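Long-range contact in glutamine--tRNA ligase (Saccharomyces cerevisiae, PDB 3TL4), which attaches glutamine to its cognate tRNA(Gln) at the expense of ATP, the chain here being its appended N-terminal tRNA-binding domain: residues S33-L37 with V55-A59. Sequence-based numbering, arbitrary orientation.
Sequences SLYKL and VHNLA
Leu34 and Leu37, one turn apart on helix 28-39, both touch the methyl group of Ala59 on helix 49-62. The short side chain lets the backbones draw close, with 5.0 Å between the CA atoms of Leu34 and Ala59. Ala59 CB lies 3.7 Å from the backbone N of Leu34 and 3.8 Å from Leu34 CB, so it presses on the helix backbone itself. Leu34 holds its CG anti to the backbone N (chi1 -174°), which carries the two methyls toward the partner helix in a fork: CD1 meets both methyls of Val55, with CG2 at 3.9 Å, while CD2 reaches His56 CD2, approaching the imidazole obliquely. Leu37 reaches the backbone of Ala59: its CD1 comes within 3.7 Å of Ala59 CA and also touches Leu58 CG, and CD2 packs on Leu58 CD2. Val55, one turn before Ala59, touches Leu34 CD1 and Leu37 CB with its CG2 and so links the two leucines. At the Ala59 end, Ser33 contributes its CB, 4.1 Å from Ala59 O; its OG turns to a hydrogen bond with the backbone N of Gly64. No hydrogen bond joins the two segments, whose axes pass 9.0 Å apart at 127°. Helix 70-78 packs against Leu37 and Leu58, whereas Phe11 and Ile24 from helices 4-13 and 18-24 close over Leu34. The two successive helices thus cross obliquely, packed through small and branched apolar side chains in the hydrophobic core of a wholly helical part of the tRNA-binding domain.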
ATOM      1  N   SER A  33      14.202  -4.406  14.915  1.00 29.59           N
ATOM      2  CA  SER A  33      13.059  -5.119  14.347  1.00 21.98           C
ATOM      3  C   SER A  33      13.398  -5.610  12.947  1.00 23.65           C
ATOM      4  O   SER A  33      13.086  -6.747  12.592  1.00 31.59           O
ATOM      5  CB  SER A  33      11.799  -4.248  14.303  1.00 19.95           C
ATOM      6  OG  SER A  33      11.545  -3.629  15.548  1.00 30.17           O
ATOM      7  N   LEU A  34      14.039  -4.755  12.153  1.00 22.73           N
ATOM      8  CA  LEU A  34      14.386  -5.138  10.792  1.00 25.90           C
ATOM      9  C   LEU A  34      15.246  -6.394  10.808  1.00 22.72           C
ATOM     10  O   LEU A  34      14.955  -7.354  10.104  1.00 23.41           O
ATOM     11  CB  LEU A  34      15.082  -3.998  10.051  1.00 30.21           C
ATOM     12  CG  LEU A  34      15.362  -4.258   8.570  1.00 28.77           C
ATOM     13  CD1 LEU A  34      14.106  -4.727   7.873  1.00 13.02           C
ATOM     14  CD2 LEU A  34      15.882  -2.996   7.920  1.00 29.21           C
ATOM     15  N   TYR A  35      16.286  -6.389  11.637  1.00 27.93           N
ATOM     16  CA  TYR A  35      17.155  -7.552  11.825  1.00 27.40           C
ATOM     17  C   TYR A  35      16.357  -8.815  12.165  1.00 27.93           C
ATOM     18  O   TYR A  35      16.496  -9.850  11.500  1.00 27.00           O
ATOM     19  CB  TYR A  35      18.185  -7.266  12.928  1.00 32.68           C
ATOM     20  CG  TYR A  35      19.273  -8.314  13.067  1.00 41.33           C
ATOM     21  CD1 TYR A  35      19.127  -9.395  13.927  1.00 41.75           C
ATOM     22  CD2 TYR A  35      20.455  -8.210  12.341  1.00 48.43           C
ATOM     23  CE1 TYR A  35      20.122 -10.353  14.048  1.00 47.51           C
ATOM     24  CE2 TYR A  35      21.452  -9.159  12.454  1.00 51.93           C
ATOM     25  CZ  TYR A  35      21.284 -10.230  13.308  1.00 52.34           C
ATOM     26  OH  TYR A  35      22.284 -11.174  13.417  1.00 53.51           O
ATOM     27  N   LYS A  36      15.522  -8.735  13.199  1.00 22.95           N
ATOM     28  CA  LYS A  36      14.774  -9.918  13.625  1.00 32.44           C
ATOM     29  C   LYS A  36      13.779 -10.377  12.560  1.00 35.69           C
ATOM     30  O   LYS A  36      13.594 -11.574  12.362  1.00 42.30           O
ATOM     31  CB  LYS A  36      14.071  -9.705  14.971  1.00 40.49           C
ATOM     32  CG  LYS A  36      12.559  -9.467  14.876  1.00 52.70           C
ATOM     33  CD  LYS A  36      11.881  -9.342  16.253  1.00 61.57           C
ATOM     34  CE  LYS A  36      10.435  -8.799  16.155  1.00 64.42           C
ATOM     35  NZ  LYS A  36       9.411  -9.841  15.838  1.00 61.32           N
ATOM     36  N   LEU A  37      13.139  -9.429  11.880  1.00 31.23           N
ATOM     37  CA  LEU A  37      12.215  -9.759  10.799  1.00 28.18           C
ATOM     38  C   LEU A  37      12.933 -10.460   9.637  1.00 25.67           C
ATOM     39  O   LEU A  37      12.493 -11.515   9.175  1.00 29.66           O
ATOM     40  CB  LEU A  37      11.466  -8.513  10.307  1.00 25.11           C
ATOM     41  CG  LEU A  37      10.542  -7.822  11.321  1.00 21.84           C
ATOM     42  CD1 LEU A  37      10.096  -6.442  10.835  1.00 17.75           C
ATOM     43  CD2 LEU A  37       9.336  -8.689  11.702  1.00 18.40           C
ATOM     44  N   VAL A  55       9.480  -4.878   3.994  1.00 20.37           N
ATOM     45  CA  VAL A  55       9.907  -5.325   5.313  1.00 20.89           C
ATOM     46  C   VAL A  55      10.415  -4.136   6.140  1.00 26.93           C
ATOM     47  O   VAL A  55      10.199  -4.077   7.352  1.00 27.48           O
ATOM     48  CB  VAL A  55      10.921  -6.489   5.257  1.00 22.03           C
ATOM     49  CG1 VAL A  55      12.231  -6.040   4.618  1.00 22.20           C
ATOM     50  CG2 VAL A  55      11.173  -7.035   6.655  1.00 20.56           C
ATOM     51  N   HIS A  56      11.040  -3.159   5.489  1.00 30.01           N
ATOM     52  CA  HIS A  56      11.393  -1.936   6.202  1.00 28.48           C
ATOM     53  C   HIS A  56      10.158  -1.174   6.697  1.00 29.62           C
ATOM     54  O   HIS A  56      10.132  -0.694   7.828  1.00 31.85           O
ATOM     55  CB  HIS A  56      12.291  -1.024   5.381  1.00 36.25           C
ATOM     56  CG  HIS A  56      12.854   0.111   6.173  1.00 43.77           C
ATOM     57  ND1 HIS A  56      12.789   1.422   5.756  1.00 46.57           N
ATOM     58  CD2 HIS A  56      13.463   0.135   7.386  1.00 45.28           C
ATOM     59  CE1 HIS A  56      13.344   2.200   6.666  1.00 47.97           C
ATOM     60  NE2 HIS A  56      13.762   1.442   7.664  1.00 47.33           N
ATOM     61  N   ASN A  57       9.137  -1.058   5.853  1.00 27.40           N
ATOM     62  CA  ASN A  57       7.846  -0.551   6.310  1.00 30.98           C
ATOM     63  C   ASN A  57       7.403  -1.262   7.576  1.00 29.02           C
ATOM     64  O   ASN A  57       7.030  -0.628   8.558  1.00 26.33           O
ATOM     65  CB  ASN A  57       6.751  -0.783   5.272  1.00 33.80           C
ATOM     66  CG  ASN A  57       6.845   0.152   4.084  1.00 41.67           C
ATOM     67  OD1 ASN A  57       6.338  -0.166   3.004  1.00 43.73           O
ATOM     68  ND2 ASN A  57       7.478   1.315   4.273  1.00 38.77           N
ATOM     69  N   LEU A  58       7.416  -2.593   7.530  1.00 26.40           N
ATOM     70  CA  LEU A  58       6.967  -3.385   8.667  1.00 21.75           C
ATOM     71  C   LEU A  58       7.793  -3.086   9.899  1.00 25.36           C
ATOM     72  O   LEU A  58       7.248  -2.953  10.998  1.00 31.77           O
ATOM     73  CB  LEU A  58       7.024  -4.879   8.368  1.00 24.85           C
ATOM     74  CG  LEU A  58       6.601  -5.759   9.547  1.00 25.84           C
ATOM     75  CD1 LEU A  58       5.209  -5.348  10.064  1.00 25.25           C
ATOM     76  CD2 LEU A  58       6.604  -7.213   9.142  1.00 26.89           C
ATOM     77  N   ALA A  59       9.110  -2.988   9.711  1.00 25.97           N
ATOM     78  CA  ALA A  59      10.014  -2.708  10.815  1.00 23.17           C
ATOM     79  C   ALA A  59       9.695  -1.341  11.388  1.00 25.05           C
ATOM     80  O   ALA A  59       9.798  -1.128  12.599  1.00 23.13           O
ATOM     81  CB  ALA A  59      11.453  -2.761  10.355  1.00 25.85           C
TER